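Local structure of arginase (Medicago truncatula, 6VSS) at residues P85-E90 / Y313-D318; T100-K105 / A328-R333; E123-D126 / D130-R133; P165-V170 / G263-I268; G195-H200 / F204-E209. The protein catalyses the manganese-dependent hydrolysis of L-arginine to urea and L-ornithine, and also converts agmatine to putrescine and urea. All blocks are in the same frame, centred on the assembly; numbering follows the deposited sequence.

Contact 1: residues P85-E90 / Y313-D318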
# COMPACT_ATOMS: atom_id res chain seq x y z
N PRO B 85 8.04 0.84 20.62
CA PRO B 85 7.96 1.95 21.56
C PRO B 85 8.26 3.34 20.96
O PRO B 85 7.46 4.24 21.20
CB PRO B 85 8.88 1.50 22.70
CG PRO B 85 8.84 -0.00 22.65
CD PRO B 85 8.80 -0.29 21.16
N PRO B 86 9.35 3.58 20.19
CA PRO B 86 9.66 4.91 19.63
C PRO B 86 8.59 5.40 18.65
O PRO B 86 8.34 6.59 18.61
CB PRO B 86 10.97 4.71 18.84
CG PRO B 86 11.60 3.51 19.52
CD PRO B 86 10.41 2.63 19.88
N ARG B 87 7.94 4.47 17.96
CA ARG B 87 6.82 4.80 17.02
C ARG B 87 5.62 5.27 17.85
O ARG B 87 5.02 6.24 17.48
CB ARG B 87 6.50 3.61 16.11
CG ARG B 87 7.56 3.39 15.04
CD ARG B 87 7.53 4.49 13.99
NE ARG B 87 6.48 4.25 13.00
CZ ARG B 87 6.61 3.35 12.00
NH1 ARG B 87 5.63 3.17 11.12
NH2 ARG B 87 7.72 2.64 11.90
N ILE B 88 5.37 4.61 18.98
CA ILE B 88 4.24 5.04 19.87
C ILE B 88 4.55 6.43 20.46
O ILE B 88 3.69 7.32 20.31
CB ILE B 88 3.94 4.00 20.94
CG1 ILE B 88 3.50 2.67 20.35
CG2 ILE B 88 2.88 4.52 21.91
CD1 ILE B 88 3.62 1.54 21.38
N ARG B 89 5.73 6.68 21.00
CA ARG B 89 6.01 8.05 21.53
C ARG B 89 5.84 9.10 20.43
O ARG B 89 5.36 10.19 20.70
CB ARG B 89 7.39 8.15 22.17
CG ARG B 89 7.49 7.24 23.38
CD ARG B 89 8.78 7.39 24.10
NE ARG B 89 9.81 6.86 23.26
CZ ARG B 89 10.31 5.62 23.36
NH1 ARG B 89 9.91 4.82 24.32
NH2 ARG B 89 11.27 5.23 22.57
N GLU B 90 6.36 8.86 19.26
CA GLU B 90 6.22 9.87 18.21
C GLU B 90 4.72 10.13 17.97
O GLU B 90 4.35 11.25 17.72
CB GLU B 90 6.91 9.42 16.92
CG GLU B 90 6.40 10.22 15.76
CD GLU B 90 7.07 9.90 14.46
OE1 GLU B 90 6.70 8.89 13.84
OE2 GLU B 90 7.98 10.65 14.10
N TYR B 313 1.76 -3.77 19.46
CA TYR B 313 1.82 -2.90 18.26
C TYR B 313 3.04 -3.38 17.44
O TYR B 313 4.14 -3.47 18.00
CB TYR B 313 1.91 -1.40 18.53
CG TYR B 313 2.19 -0.59 17.29
CD1 TYR B 313 1.52 -0.84 16.11
CD2 TYR B 313 3.14 0.43 17.28
CE1 TYR B 313 1.77 -0.09 14.96
CE2 TYR B 313 3.43 1.14 16.12
CZ TYR B 313 2.72 0.91 14.97
OH TYR B 313 2.95 1.67 13.83
N ASN B 314 2.84 -3.67 16.14
CA ASN B 314 3.88 -4.13 15.19
C ASN B 314 3.90 -3.13 14.04
O ASN B 314 3.15 -3.24 13.07
CB ASN B 314 3.54 -5.56 14.75
CG ASN B 314 4.64 -6.18 13.90
OD1 ASN B 314 5.44 -5.44 13.32
ND2 ASN B 314 4.68 -7.51 13.83
N PRO B 315 4.82 -2.16 14.05
CA PRO B 315 4.90 -1.18 12.98
C PRO B 315 5.26 -1.75 11.60
O PRO B 315 4.91 -1.18 10.63
CB PRO B 315 5.99 -0.19 13.43
CG PRO B 315 6.63 -0.76 14.65
CD PRO B 315 5.81 -1.94 15.11
N GLN B 316 5.91 -2.90 11.55
CA GLN B 316 6.19 -3.62 10.27
C GLN B 316 4.90 -4.14 9.67
O GLN B 316 5.00 -4.52 8.55
CB GLN B 316 7.08 -4.85 10.44
CG GLN B 316 8.48 -4.46 10.83
CD GLN B 316 9.48 -5.59 10.89
OE1 GLN B 316 9.62 -6.23 11.92
NE2 GLN B 316 10.28 -5.75 9.84
N ARG B 317 3.79 -4.23 10.39
CA ARG B 317 2.55 -4.75 9.77
C ARG B 317 1.49 -3.66 9.71
O ARG B 317 0.36 -3.97 9.39
CB ARG B 317 2.09 -6.01 10.49
CG ARG B 317 3.19 -7.05 10.61
CD ARG B 317 2.84 -8.48 10.32
NE ARG B 317 1.52 -8.77 10.80
CZ ARG B 317 0.64 -9.50 10.16
NH1 ARG B 317 0.95 -10.06 9.01
NH2 ARG B 317 -0.54 -9.70 10.69
N ASP B 318 1.88 -2.42 9.99
CA ASP B 318 0.95 -1.26 10.01
C ASP B 318 0.68 -0.79 8.57
O ASP B 318 1.37 -1.20 7.66
CB ASP B 318 1.52 -0.14 10.87
CG ASP B 318 0.49 0.81 11.47
OD1 ASP B 318 -0.66 0.75 11.07
OD2 ASP B 318 0.87 1.61 12.28
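With chi1 at 171°, the CG of Tyr-313 is turned opposite its backbone N and the ring runs out toward Arg-87 and Ile-88, while Arg-87, in one of its two conformers, folds at both chi2 (-70°) and chi3 (-81°) and brings its guanidinium over the ring of Pro-315. The aromatic ring meets the helix with one side: Tyr-313 CD2 lies 3.8 Å from Ile-88 CG1, and at the ring edge, near its plane, Tyr-313 CE2 lies 3.9 Å from Arg-87 CB. Pro-315 CB sits under one face of the guanidinium, off toward its rim, with Arg-87 NH2 3.7 Å away; a compact proline suits this place, giving the flat cation a rigid apolar floor. Guanidinium and tyrosine ring stand almost perpendicular, so they do not stack. The Tyr-313 hydroxyl instead donates to Asp-318 OD2, its OH 2.6 Å away, on the lone pair facing away from the other carboxylate oxygen. Asp-318 also receives Ala-325 N and bonds to Thr-324 OG1, which ties the loop to the start of helix 323-339. A phenylalanine in place of Tyr-313 would probably leave Asp-318 without its phenolic partner and the ring freer to shift. Gln-316 of the second subunit packs on Arg-87, so the same helix takes part in the subunit interface. The contact thus joins helix 84-92 to the loop after Glu-312, which probably binds substrate, by van der Waals packing that includes a guanidinium laid over a proline, while a buried hydroxyl-carboxylate bond fixes the tyrosine.

Contact 2: residues T100-K105 / A328-R333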
# COMPACT_ATOMS: atom_id res chain seq x y z
N THR B 100 -4.73 17.14 24.45
CA THR B 100 -5.78 16.88 25.49
C THR B 100 -6.40 15.48 25.33
O THR B 100 -6.80 15.13 24.23
CB THR B 100 -6.87 17.97 25.49
OG1 THR B 100 -6.20 19.23 25.54
CG2 THR B 100 -7.81 17.85 26.66
N THR B 101 -6.46 14.70 26.42
CA THR B 101 -7.12 13.39 26.47
C THR B 101 -8.63 13.62 26.38
O THR B 101 -9.04 14.75 26.53
CB THR B 101 -6.73 12.58 27.70
OG1 THR B 101 -7.44 13.08 28.85
CG2 THR B 101 -5.23 12.56 27.88
N GLU B 102 -9.37 12.56 26.11
CA GLU B 102 -10.81 12.59 25.80
C GLU B 102 -11.53 13.23 26.97
O GLU B 102 -12.45 14.07 26.71
CB GLU B 102 -11.34 11.19 25.49
CG GLU B 102 -11.08 10.74 24.06
CD GLU B 102 -12.18 9.87 23.44
OE1 GLU B 102 -13.10 9.51 24.16
OE2 GLU B 102 -12.09 9.56 22.25
N GLU B 103 -11.11 12.91 28.20
CA GLU B 103 -11.77 13.44 29.41
C GLU B 103 -11.09 14.69 29.99
O GLU B 103 -11.41 15.01 31.13
CB GLU B 103 -11.94 12.35 30.45
CG GLU B 103 -13.18 11.54 30.15
CD GLU B 103 -13.29 10.39 31.12
OE1 GLU B 103 -12.40 10.28 31.94
OE2 GLU B 103 -14.26 9.64 31.03
N GLY B 104 -10.30 15.42 29.20
CA GLY B 104 -9.88 16.79 29.52
C GLY B 104 -8.48 16.92 30.10
O GLY B 104 -8.12 18.05 30.40
N LYS B 105 -7.70 15.85 30.25
CA LYS B 105 -6.33 16.00 30.82
C LYS B 105 -5.34 16.54 29.75
O LYS B 105 -5.48 16.24 28.54
CB LYS B 105 -5.88 14.72 31.52
CG LYS B 105 -6.67 14.35 32.78
CD LYS B 105 -5.84 13.62 33.84
CE LYS B 105 -6.65 13.12 35.01
NZ LYS B 105 -5.85 12.24 35.89
N ALA B 328 -2.39 2.86 19.13
CA ALA B 328 -1.59 2.52 20.34
C ALA B 328 -1.34 3.81 21.18
O ALA B 328 -1.46 3.75 22.40
CB ALA B 328 -0.33 1.87 19.84
N ALA B 329 -1.02 4.93 20.54
CA ALA B 329 -0.70 6.22 21.19
C ALA B 329 -1.93 6.73 21.96
O ALA B 329 -1.80 7.04 23.15
CB ALA B 329 -0.22 7.20 20.17
N LYS B 330 -3.12 6.61 21.36
CA LYS B 330 -4.39 6.98 22.02
C LYS B 330 -4.71 6.03 23.18
O LYS B 330 -5.19 6.51 24.20
CB LYS B 330 -5.54 7.03 21.03
CG LYS B 330 -6.79 7.60 21.69
CD LYS B 330 -7.81 8.22 20.75
CE LYS B 330 -9.00 8.76 21.53
NZ LYS B 330 -9.88 9.60 20.69
N LEU B 331 -4.51 4.72 23.05
CA LEU B 331 -4.60 3.79 24.21
C LEU B 331 -3.65 4.24 25.32
O LEU B 331 -4.08 4.26 26.47
CB LEU B 331 -4.37 2.33 23.81
CG LEU B 331 -5.35 1.80 22.75
CD1 LEU B 331 -4.88 0.46 22.22
CD2 LEU B 331 -6.76 1.68 23.32
N VAL B 332 -2.42 4.63 24.99
CA VAL B 332 -1.44 5.09 26.02
C VAL B 332 -1.98 6.36 26.67
O VAL B 332 -1.93 6.47 27.91
CB VAL B 332 -0.01 5.29 25.46
CG1 VAL B 332 0.96 5.68 26.55
CG2 VAL B 332 0.53 4.00 24.86
N ARG B 333 -2.48 7.30 25.88
CA ARG B 333 -2.95 8.62 26.39
C ARG B 333 -4.12 8.40 27.35
O ARG B 333 -4.13 8.99 28.42
CB ARG B 333 -3.34 9.55 25.25
CG ARG B 333 -2.13 10.18 24.56
CD ARG B 333 -2.39 10.55 23.11
NE ARG B 333 -3.47 11.52 23.00
CZ ARG B 333 -3.43 12.67 22.35
NH1 ARG B 333 -2.33 13.07 21.73
NH2 ARG B 333 -4.46 13.49 22.42
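Thr-101 opens a type I beta turn that closes at Gly-104, and its CA comes within 6.3 Å of the CA of Arg-333 on helix 323-339. From this turn Glu-102 reaches across to Lys-330: Glu-102 OE2 accepts from Lys-330 NZ at 2.7 Å in a salt bridge, met on the side away from OE1 and 15° out of the carboxylate plane. The two chains cross at about a right angle, the lysine stretched out beyond CG and the glutamate bent at chi2. Its other oxygen, OE1, pairs with Arg-292, and Lys-330 NZ has a second acceptor in Pro-286 O of the third subunit. Were Glu-102 an alanine, Lys-330 and Arg-292 would probably lose the carboxylate they share in this buried place. Thr-101 suits a turn: its OG1 takes the N-H of Lys-105, whose N is 3.1 Å away, while Thr-101 CG2 packs 3.8 Å from Arg-333 O. Arg-333 is bent at chi3, and its NH1 and NH2 donate to Ile-92 O and Asn-98 O. Asn-98 and the nearby Thr-97 bind L-ornithine, so the arginine bonds directly to the backbone of this ligand-binding loop. One buried carboxylate thus serves two cations, Arg-333 is satisfied by backbone carbonyl oxygens, and the network reaches into the third subunit.

Contact 3: residues E123-D126 / D130-R133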
# COMPACT_ATOMS: atom_id res chain seq x y z
N GLU B 123 20.99 -4.71 22.66
CA GLU B 123 22.41 -4.63 23.11
C GLU B 123 22.70 -5.59 24.28
O GLU B 123 23.81 -6.21 24.32
CB GLU B 123 22.75 -3.20 23.49
CG GLU B 123 22.66 -2.23 22.31
CD GLU B 123 21.30 -1.53 22.13
OE1 GLU B 123 20.29 -1.97 22.76
OE2 GLU B 123 21.25 -0.56 21.32
N ILE B 124 21.75 -5.78 25.17
CA ILE B 124 21.89 -6.74 26.29
C ILE B 124 21.86 -8.17 25.77
O ILE B 124 22.77 -8.95 26.15
CB ILE B 124 20.83 -6.52 27.36
CG1 ILE B 124 21.06 -5.18 28.05
CG2 ILE B 124 20.84 -7.69 28.32
CD1 ILE B 124 19.85 -4.72 28.81
N ARG B 125 20.86 -8.53 24.96
CA ARG B 125 20.79 -9.90 24.37
C ARG B 125 22.13 -10.12 23.66
O ARG B 125 22.70 -11.20 23.80
CB ARG B 125 19.65 -10.07 23.36
CG ARG B 125 18.33 -10.54 23.96
CD ARG B 125 17.15 -10.78 23.02
NE ARG B 125 17.31 -11.72 21.90
CZ ARG B 125 17.38 -13.06 21.98
NH1 ARG B 125 17.47 -13.78 20.88
NH2 ARG B 125 17.39 -13.68 23.15
N ASP B 126 22.61 -9.13 22.92
CA ASP B 126 23.87 -9.25 22.13
C ASP B 126 25.10 -9.47 23.04
O ASP B 126 26.15 -9.66 22.47
CB ASP B 126 24.12 -8.04 21.20
CG ASP B 126 25.31 -8.28 20.26
OD1 ASP B 126 25.37 -9.35 19.65
OD2 ASP B 126 26.20 -7.42 20.19
N ASP B 130 20.82 -14.57 28.95
CA ASP B 130 19.73 -15.56 28.78
C ASP B 130 18.41 -14.87 29.14
O ASP B 130 18.46 -13.79 29.77
CB ASP B 130 19.97 -16.84 29.60
CG ASP B 130 20.18 -16.59 31.09
OD1 ASP B 130 19.19 -16.40 31.79
OD2 ASP B 130 21.34 -16.55 31.52
N ASP B 131 17.28 -15.47 28.76
CA ASP B 131 15.94 -14.85 28.91
C ASP B 131 15.53 -14.71 30.38
O ASP B 131 14.80 -13.79 30.67
CB ASP B 131 14.90 -15.63 28.13
CG ASP B 131 15.18 -15.55 26.66
OD1 ASP B 131 15.50 -14.43 26.19
OD2 ASP B 131 15.13 -16.61 26.02
N LYS B 132 16.00 -15.56 31.28
CA LYS B 132 15.69 -15.44 32.73
C LYS B 132 16.33 -14.15 33.24
O LYS B 132 15.64 -13.37 33.90
CB LYS B 132 16.15 -16.71 33.46
CG LYS B 132 16.03 -16.68 34.98
CD LYS B 132 16.05 -18.06 35.62
CE LYS B 132 15.14 -18.18 36.84
NZ LYS B 132 14.41 -19.48 36.88
N ARG B 133 17.58 -13.89 32.90
CA ARG B 133 18.29 -12.68 33.38
C ARG B 133 17.70 -11.48 32.62
O ARG B 133 17.46 -10.44 33.21
CB ARG B 133 19.79 -12.87 33.20
CG ARG B 133 20.60 -11.61 33.45
CD ARG B 133 20.97 -11.40 34.90
NE ARG B 133 22.04 -10.44 35.14
CZ ARG B 133 23.35 -10.64 34.89
NH1 ARG B 133 23.78 -11.76 34.33
NH2 ARG B 133 24.22 -9.68 35.16
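Arg-125 and Asp-131 face each other across a short helix-loop-helix turn, where helix 121-125 gives way to helix 131-146 and Asp-130 serves as the N-cap of the second. The firm side of this junction is apolar: Ile-124 turns inward onto Leu-134 and Val-137 of helix 131-146, and a branched aliphatic residue fills that interior well. The solvent side is much looser. Arg-125, bent at chi3 (56°), sends NH2 to within 3.7 Å of Asp-131 OD1, a long salt bridge rather than a close pair. Guanidinium and carboxylate planes are only 17° apart, yet the oxygen approaches the guanidinium obliquely. A long, flexible arginine suits so exposed a position, since it can lend attraction at this longer distance without being tightly held. The stronger partner of Asp-131 is His-73, whose NE2 bonds to the same OD1 and probably fixes the carboxylate; the arginine would then add only a weaker, longer-range attraction. Asp-126, just after the first helix, forms salt bridges with Lys-50 and Arg-46 of the second subunit. At the helix start, the short side chain of Asp-130 folds back over the first turn: Asp-130 OD1 accepts from Arg-133 N at 3.2 Å, met 43° out of the carboxylate plane.

Contact 4: residues P165-V170 / G263-I268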
# COMPACT_ATOMS: atom_id res chain seq x y z
N PRO B 165 7.35 -10.17 33.76
CA PRO B 165 8.33 -9.43 34.54
C PRO B 165 7.88 -8.04 35.04
O PRO B 165 8.31 -7.63 36.14
CB PRO B 165 9.54 -9.25 33.60
CG PRO B 165 9.08 -9.72 32.22
CD PRO B 165 7.92 -10.65 32.50
N VAL B 166 7.02 -7.36 34.28
CA VAL B 166 6.46 -6.06 34.74
C VAL B 166 5.56 -6.32 35.95
O VAL B 166 5.71 -5.66 36.97
CB VAL B 166 5.68 -5.34 33.62
CG1 VAL B 166 5.15 -4.01 34.08
CG2 VAL B 166 6.54 -5.23 32.39
N VAL B 167 4.64 -7.27 35.84
CA VAL B 167 3.62 -7.44 36.91
C VAL B 167 4.32 -8.05 38.14
O VAL B 167 3.99 -7.66 39.26
CB VAL B 167 2.43 -8.23 36.39
CG1 VAL B 167 1.61 -8.81 37.52
CG2 VAL B 167 1.60 -7.37 35.44
N ARG B 168 5.32 -8.91 37.94
CA ARG B 168 6.11 -9.48 39.06
C ARG B 168 6.74 -8.33 39.85
O ARG B 168 6.77 -8.36 41.13
CB ARG B 168 7.18 -10.44 38.55
CG ARG B 168 8.16 -10.85 39.64
CD ARG B 168 9.26 -11.76 39.10
NE ARG B 168 10.08 -11.17 38.05
CZ ARG B 168 10.91 -11.86 37.28
NH1 ARG B 168 11.02 -13.16 37.44
NH2 ARG B 168 11.62 -11.28 36.34
N ALA B 169 7.32 -7.38 39.12
CA ALA B 169 8.05 -6.23 39.67
C ALA B 169 7.07 -5.32 40.41
O ALA B 169 7.42 -4.88 41.54
CB ALA B 169 8.73 -5.50 38.56
N VAL B 170 5.88 -5.07 39.84
CA VAL B 170 4.86 -4.22 40.51
C VAL B 170 4.45 -4.85 41.85
O VAL B 170 4.45 -4.16 42.87
CB VAL B 170 3.65 -3.99 39.62
CG1 VAL B 170 2.58 -3.30 40.42
CG2 VAL B 170 4.00 -3.18 38.37
N GLY B 263 -3.61 -3.04 44.42
CA GLY B 263 -4.11 -2.14 43.38
C GLY B 263 -4.37 -2.88 42.08
O GLY B 263 -4.48 -4.14 42.11
N VAL B 264 -4.46 -2.09 41.00
CA VAL B 264 -4.97 -2.54 39.68
C VAL B 264 -3.88 -2.32 38.63
O VAL B 264 -3.36 -1.17 38.50
CB VAL B 264 -6.28 -1.82 39.29
CG1 VAL B 264 -6.81 -2.34 37.95
CG2 VAL B 264 -7.36 -2.01 40.38
N TYR B 265 -3.59 -3.36 37.85
CA TYR B 265 -2.68 -3.29 36.66
C TYR B 265 -3.51 -3.47 35.38
O TYR B 265 -4.36 -4.42 35.37
CB TYR B 265 -1.61 -4.36 36.79
CG TYR B 265 -0.60 -4.30 35.68
CD1 TYR B 265 -0.78 -4.98 34.48
CD2 TYR B 265 0.53 -3.53 35.84
CE1 TYR B 265 0.18 -4.92 33.48
CE2 TYR B 265 1.51 -3.50 34.87
CZ TYR B 265 1.32 -4.16 33.67
OH TYR B 265 2.29 -4.05 32.74
N VAL B 266 -3.28 -2.62 34.38
CA VAL B 266 -4.08 -2.64 33.11
C VAL B 266 -3.17 -3.00 31.94
O VAL B 266 -2.32 -2.22 31.59
CB VAL B 266 -4.82 -1.33 32.84
CG1 VAL B 266 -5.63 -1.44 31.56
CG2 VAL B 266 -5.74 -0.94 34.00
N SER B 267 -3.36 -4.17 31.35
CA SER B 267 -2.54 -4.68 30.23
C SER B 267 -3.38 -4.60 28.95
O SER B 267 -4.44 -5.27 28.87
CB SER B 267 -2.10 -6.06 30.53
OG SER B 267 -1.40 -6.61 29.42
N ILE B 268 -2.99 -3.78 28.01
CA ILE B 268 -3.73 -3.67 26.71
C ILE B 268 -2.92 -4.33 25.59
O ILE B 268 -1.86 -3.74 25.16
CB ILE B 268 -4.09 -2.21 26.42
CG1 ILE B 268 -4.57 -1.50 27.70
CG2 ILE B 268 -5.08 -2.17 25.25
CD1 ILE B 268 -5.13 -0.12 27.53
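The ring of Tyr-265 is a broad flat knob that fits the shallow hollow formed by Val-166, Val-167 and Val-170, three valines on one side of helix 163-174. Val-167 forms the floor: its CG2 stands over the middle of one face of the Tyr-265 ring, 3.5 Å from the centroid and 13° off the normal, a clear CH-pi contact. That methyl is turned opposite the carbonyl carbon of its own residue, which brings it over the ring, and the nearest ring atom to Val-167 CG2 is Tyr-265 CE1, at 3.4 Å. Val-166 closes the far end. Its CG1 comes within 3.2 Å of Tyr-265 OH, a tight fit, and Tyr-265 CE2 is 3.8 Å from the same Val-166 CG1. Val-170 borders the hollow more loosely, Val-170 CG2 lying 4.3 Å from Tyr-265 CE2. Beta-branched valines suit this face because their short, stiff methyls make a firm, shallow surface. The hydroxyl at the tip is not left in the apolar hollow but bonds to Asp-309 OD2. The same aspartate, through OD1, bonds to Ser-267 OG, which in turn bonds to His-160, a manganese ligand, so Tyr-265 probably steadies a second shell of the metal site. Helix and strand run antiparallel, at 169°, with axes 10.6 Å apart: this is the layering of a beta-alpha-beta crossover, helix 163-174 linking strands 151-157 and 178-183 and covering strand 264-269 in the parallel sheet of the arginase fold.

Contact 5: residues G195-H200 / F204-E209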
# COMPACT_ATOMS: atom_id res chain seq x y z
N GLY B 195 7.93 -25.19 24.37
CA GLY B 195 8.94 -25.25 25.46
C GLY B 195 9.55 -23.89 25.83
O GLY B 195 10.59 -23.91 26.53
N ASN B 196 8.95 -22.76 25.41
CA ASN B 196 9.40 -21.38 25.78
C ASN B 196 8.58 -20.86 26.96
O ASN B 196 7.52 -20.23 26.76
CB ASN B 196 9.33 -20.36 24.65
CG ASN B 196 9.94 -19.03 25.06
OD1 ASN B 196 10.52 -18.92 26.14
ND2 ASN B 196 9.84 -18.02 24.19
N TYR B 197 9.11 -21.07 28.15
CA TYR B 197 8.62 -20.52 29.43
C TYR B 197 8.20 -19.03 29.35
O TYR B 197 7.28 -18.62 30.03
CB TYR B 197 9.77 -20.70 30.40
CG TYR B 197 9.41 -20.29 31.79
CD1 TYR B 197 8.74 -21.18 32.62
CD2 TYR B 197 9.72 -19.03 32.26
CE1 TYR B 197 8.42 -20.83 33.92
CE2 TYR B 197 9.39 -18.66 33.56
CZ TYR B 197 8.74 -19.57 34.38
OH TYR B 197 8.40 -19.23 35.66
N TYR B 198 8.91 -18.22 28.58
CA TYR B 198 8.74 -16.74 28.48
C TYR B 198 7.95 -16.36 27.22
O TYR B 198 8.07 -15.20 26.78
CB TYR B 198 10.11 -16.06 28.44
CG TYR B 198 10.89 -16.24 29.71
CD1 TYR B 198 10.56 -15.50 30.83
CD2 TYR B 198 11.90 -17.19 29.82
CE1 TYR B 198 11.24 -15.66 32.02
CE2 TYR B 198 12.60 -17.36 31.01
CZ TYR B 198 12.26 -16.59 32.12
OH TYR B 198 12.90 -16.71 33.32
N SER B 199 7.23 -17.29 26.61
CA SER B 199 6.47 -17.04 25.35
C SER B 199 5.48 -15.88 25.56
O SER B 199 4.97 -15.76 26.68
CB SER B 199 5.74 -18.30 24.92
OG SER B 199 4.70 -18.03 23.97
N HIS B 200 5.10 -15.19 24.50
CA HIS B 200 4.08 -14.11 24.55
C HIS B 200 2.67 -14.68 24.73
O HIS B 200 1.74 -13.88 24.93
CB HIS B 200 4.20 -13.21 23.33
CG HIS B 200 3.65 -13.74 22.06
ND1 HIS B 200 3.28 -12.89 21.04
CD2 HIS B 200 3.43 -14.99 21.61
CE1 HIS B 200 2.86 -13.58 20.00
NE2 HIS B 200 2.97 -14.86 20.31
N PHE B 204 0.50 -14.78 31.32
CA PHE B 204 -0.50 -14.78 32.42
C PHE B 204 -0.47 -16.14 33.15
O PHE B 204 -0.89 -16.16 34.28
CB PHE B 204 -1.86 -14.35 31.91
CG PHE B 204 -1.86 -12.89 31.55
CD1 PHE B 204 -1.86 -11.92 32.55
CD2 PHE B 204 -1.71 -12.49 30.23
CE1 PHE B 204 -1.82 -10.57 32.21
CE2 PHE B 204 -1.61 -11.14 29.91
CZ PHE B 204 -1.69 -10.19 30.89
N ALA B 205 -0.00 -17.22 32.53
CA ALA B 205 0.26 -18.48 33.27
C ALA B 205 1.39 -18.20 34.28
O ALA B 205 1.20 -18.51 35.45
CB ALA B 205 0.58 -19.60 32.32
N ARG B 206 2.47 -17.54 33.86
CA ARG B 206 3.59 -17.18 34.77
C ARG B 206 3.02 -16.36 35.93
O ARG B 206 3.27 -16.68 37.12
CB ARG B 206 4.67 -16.43 33.99
CG ARG B 206 5.23 -17.19 32.79
CD ARG B 206 5.99 -18.46 33.15
NE ARG B 206 5.16 -19.67 33.14
CZ ARG B 206 4.80 -20.38 32.07
NH1 ARG B 206 5.18 -20.05 30.84
NH2 ARG B 206 4.03 -21.44 32.24
N ILE B 207 2.21 -15.36 35.61
CA ILE B 207 1.74 -14.36 36.61
C ILE B 207 0.90 -15.13 37.61
O ILE B 207 1.24 -15.11 38.79
CB ILE B 207 1.00 -13.20 35.94
CG1 ILE B 207 1.96 -12.23 35.24
CG2 ILE B 207 0.10 -12.48 36.91
CD1 ILE B 207 1.28 -11.36 34.16
N MET B 208 -0.14 -15.80 37.12
CA MET B 208 -1.06 -16.59 37.94
C MET B 208 -0.28 -17.66 38.74
O MET B 208 -0.51 -17.77 39.93
CB MET B 208 -2.15 -17.25 37.08
CG MET B 208 -3.18 -16.28 36.49
SD MET B 208 -3.56 -14.76 37.42
CE MET B 208 -4.99 -15.37 38.32
N GLU B 209 0.62 -18.43 38.11
CA GLU B 209 1.45 -19.43 38.82
C GLU B 209 2.10 -18.76 40.03
O GLU B 209 2.18 -19.42 41.03
CB GLU B 209 2.59 -20.00 37.96
CG GLU B 209 2.11 -20.94 36.89
CD GLU B 209 3.00 -21.09 35.67
OE1 GLU B 209 2.55 -21.75 34.70
OE2 GLU B 209 4.15 -20.57 35.69
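Arg-206 leaves helix 203-209 heading for Tyr-197, and its chain bends at chi2 and again at chi3 (93°), so that it passes beneath the tyrosine ring instead of running straight out. Beyond CB, Arg-206 CG passes 3.7 Å from Tyr-197 O. Next comes Arg-206 CD, which presses against one face of the ring, somewhat toward its rim: it is 3.2 Å from Tyr-197 CZ and 3.4 Å from the centroid of the Tyr-197 ring, a close CH-pi contact. Arg-206 NE continues under the same ring, 3.5 Å from Tyr-197 CE1, and points its hydrogen at Glu-209 OE2, which it meets at 2.9 Å with an almost perfectly straight bond (179°). The ring it passes belongs to a type I beta turn from Asn-196 to Ser-199, begun by an Asx turn in which Asn-196 OD1 accepts from Tyr-198 N; Asn-196 and Gly-195 probably take part in substrate binding, as in related enzymes. A tyrosine suits this exposed corner, its flat face covering the arginine. At CZ the guanidinium of Arg-206 lies nearly flat on the ring of Tyr-197, centres 4.4 Å apart, so a cation-pi attraction joins the stack. Arg-206 NH1 turns back to the turn itself and donates to Tyr-197 O at 2.7 Å, approaching somewhat out of the carbonyl plane. On the other branch, Arg-206 NH2 reaches Glu-209 OE1 on its syn lone pair at 2.9 Å, completing a side-on, two-nitrogen grip of the carboxylate one helical turn along, and also donates to His-191 O.

Coming from the N terminus, the chain first lays down helix 84-92, which opens contact 1, and then the turn at 100-105, which opens contact 2. Contact 3 closes almost at once, at the junction of helices 121-125 and 131-146. Helix 163-174 then opens contact 4, within whose span contact 5 both opens and closes, before strand 264-269 completes contact 4. Residues 313-318 close contact 1 and helix 323-339 closes contact 2, so these two long loops cross and both enclose the other three. Ile-88 of contact 1 packs on Val-332 of contact 2; Val-167 touches Ile-207, linking contacts 4 and 5, and Tyr-198 reaches contact 3.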